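PDB 4KFU: genome packaging NTPase B204, which probably hydrolyses ATP to power the packaging of viral DNA, as a P-loop ATPase of the FtsK-HerA superfamily. Local coordinates for residues A[158-163]-A[180-185]. Residues are numbered along the deposited sequence; the frame is centred on the assembly and turned at random.
With ACP (phosphomethylphosphonic acid adenylate ester), chain F.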
# COMPACT_ATOMS: atom_id res chain seq x y z
N TYR A 158 0.74 -16.23 3.35
CA TYR A 158 0.76 -17.22 4.42
C TYR A 158 1.20 -16.68 5.78
O TYR A 158 2.21 -15.98 5.89
CB TYR A 158 1.68 -18.40 4.03
CG TYR A 158 2.08 -19.24 5.22
CD1 TYR A 158 1.24 -20.25 5.69
CD2 TYR A 158 3.29 -19.03 5.88
CE1 TYR A 158 1.59 -21.02 6.80
CE2 TYR A 158 3.65 -19.80 7.00
CZ TYR A 158 2.80 -20.79 7.44
OH TYR A 158 3.15 -21.55 8.55
N THR A 159 0.45 -17.04 6.82
CA THR A 159 0.97 -16.95 8.18
C THR A 159 0.24 -17.89 9.14
O THR A 159 -0.94 -18.18 8.96
CB THR A 159 0.92 -15.51 8.74
OG1 THR A 159 1.57 -15.49 10.01
CG2 THR A 159 -0.53 -15.04 8.90
N ARG A 160 0.97 -18.38 10.14
CA ARG A 160 0.34 -19.09 11.27
C ARG A 160 0.81 -18.51 12.59
O ARG A 160 0.64 -19.13 13.64
CB ARG A 160 0.63 -20.59 11.22
CG ARG A 160 -0.06 -21.28 10.07
CD ARG A 160 0.14 -22.78 10.10
NE ARG A 160 -0.51 -23.38 8.95
CZ ARG A 160 -0.82 -24.67 8.86
NH1 ARG A 160 -0.55 -25.49 9.86
NH2 ARG A 160 -1.40 -25.13 7.75
N GLU A 161 1.39 -17.31 12.55
CA GLU A 161 1.85 -16.66 13.78
C GLU A 161 0.64 -16.22 14.62
O GLU A 161 -0.19 -15.46 14.14
CB GLU A 161 2.77 -15.49 13.45
CG GLU A 161 3.68 -15.06 14.59
CD GLU A 161 2.97 -14.15 15.58
OE1 GLU A 161 2.08 -13.38 15.16
OE2 GLU A 161 3.31 -14.21 16.79
N PRO A 162 0.53 -16.73 15.87
CA PRO A 162 -0.66 -16.57 16.70
C PRO A 162 -1.10 -15.12 16.91
O PRO A 162 -2.30 -14.85 16.84
CB PRO A 162 -0.25 -17.20 18.04
CG PRO A 162 0.80 -18.18 17.67
CD PRO A 162 1.55 -17.56 16.52
N ASN A 163 -0.17 -14.20 17.14
CA ASN A 163 -0.57 -12.79 17.28
C ASN A 163 -1.13 -12.22 15.98
O ASN A 163 -2.08 -11.43 15.98
CB ASN A 163 0.57 -11.91 17.81
CG ASN A 163 0.06 -10.59 18.41
OD1 ASN A 163 -1.05 -10.55 18.97
ND2 ASN A 163 0.84 -9.52 18.29
N VAL A 180 -5.78 -18.09 5.90
CA VAL A 180 -4.41 -17.62 5.67
C VAL A 180 -3.38 -18.70 6.06
O VAL A 180 -2.25 -18.72 5.53
CB VAL A 180 -4.15 -16.28 6.41
CG1 VAL A 180 -3.93 -16.52 7.91
CG2 VAL A 180 -2.98 -15.56 5.81
N LYS A 181 -3.81 -19.62 6.93
CA LYS A 181 -2.91 -20.62 7.52
C LYS A 181 -2.46 -21.68 6.53
O LYS A 181 -1.44 -22.34 6.73
CB LYS A 181 -3.60 -21.32 8.71
CG LYS A 181 -4.02 -20.38 9.83
CD LYS A 181 -4.66 -21.16 10.98
CE LYS A 181 -3.62 -22.00 11.71
NZ LYS A 181 -4.16 -22.63 12.96
N THR A 182 -3.22 -21.86 5.45
CA THR A 182 -2.94 -22.95 4.52
C THR A 182 -2.47 -22.48 3.14
O THR A 182 -2.34 -23.29 2.21
CB THR A 182 -4.18 -23.87 4.38
OG1 THR A 182 -5.32 -23.07 4.06
CG2 THR A 182 -4.43 -24.61 5.70
N LEU A 183 -2.19 -21.19 2.99
CA LEU A 183 -1.75 -20.68 1.69
C LEU A 183 -0.37 -21.21 1.32
O LEU A 183 0.56 -21.18 2.13
CB LEU A 183 -1.69 -19.15 1.72
CG LEU A 183 -3.00 -18.41 2.00
CD1 LEU A 183 -2.69 -16.96 2.35
CD2 LEU A 183 -3.91 -18.51 0.78
N LYS A 184 -0.23 -21.67 0.07
CA LYS A 184 1.06 -22.12 -0.42
C LYS A 184 1.89 -20.94 -0.95
O LYS A 184 1.43 -19.80 -0.96
CB LYS A 184 0.88 -23.21 -1.49
CG LYS A 184 0.35 -24.51 -0.92
CD LYS A 184 1.01 -24.82 0.43
CE LYS A 184 0.40 -26.05 1.10
NZ LYS A 184 0.80 -26.16 2.54
N GLN A 185 3.12 -21.22 -1.36
CA GLN A 185 4.04 -20.14 -1.76
C GLN A 185 3.47 -19.28 -2.89
O GLN A 185 2.99 -19.80 -3.91
CB GLN A 185 5.41 -20.69 -2.16
CG GLN A 185 6.45 -19.58 -2.36
CD GLN A 185 7.88 -20.10 -2.49
OE1 GLN A 185 8.13 -21.11 -3.16
NE2 GLN A 185 8.81 -19.41 -1.85
PA ACP F . 3.81 -28.88 0.31
O1A ACP F . 2.63 -28.29 1.05
O2A ACP F . 4.17 -30.34 0.53
O3A ACP F . 3.62 -28.64 -1.28
O5' ACP F . 5.10 -27.98 0.66
C5' ACP F . 6.42 -28.38 0.28
C4' ACP F . 7.37 -27.25 0.66
O4' ACP F . 6.78 -25.98 0.35
C3' ACP F . 7.66 -27.25 2.16
O3' ACP F . 9.07 -27.10 2.35
C2' ACP F . 7.02 -25.99 2.67
O2' ACP F . 7.81 -25.44 3.73
C1' ACP F . 7.01 -25.09 1.45
N9 ACP F . 5.92 -24.10 1.57
C8 ACP F . 4.63 -24.38 1.85
N7 ACP F . 3.88 -23.25 1.92
C5 ACP F . 4.71 -22.22 1.69
C6 ACP F . 4.58 -20.75 1.62
N6 ACP F . 3.37 -20.18 1.81
N1 ACP F . 5.70 -20.02 1.35
C2 ACP F . 6.90 -20.60 1.16
N3 ACP F . 7.09 -21.94 1.21
C4 ACP F . 6.06 -22.78 1.47
O HOH W 1 1.36 -17.36 0.66
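Arg-160 and Lys-181 join two loops at one edge of the P-loop ATPase fold, one leading from strand 153-156 into helix 162-171, the other running from helix 174-179 to strand 188-192. The guanidinium of Arg-160 grips Lys-181 O side-on. Arg-160 NE donates to Lys-181 O at 2.6 Å, and Arg-160 NH2 gives the same oxygen a second, more bent bond at 3.0 Å (134° at the hydrogen, against 158°). The oxygen lies in the guanidinium plane, but both nitrogens reach it from the same face of the carbonyl plane. Extended from CG to NE (chi3 -178°), the Arg-160 chain carries NE across the side chain of Lys-181, at about a right angle, to the oxygen. NH2 also bonds a citrate anion.

Lys-181 O meets the edge of the Tyr-158 ring too, 3.3 Å from CE1. Nearby, Thr-159 N gives a weak bond to Val-180 O (3.4 Å). The methyl Thr-159 CG2 packs on Val-180 CG1 at 3.8 Å, while Thr-159 OG1 accepts from Glu-161 N in an ST turn and bonds Glu-164.

At the other end, water 1 bridges Tyr-158 N and Lys-184 O. The adenine amino group N6 of ACP donates to Leu-183 O (3.0 Å). Tyr-158 and residues Leu-183 to Gln-185 line this second ACP site, a surface nucleotide site separate from the Walker A pocket of this P-loop ATPase fold.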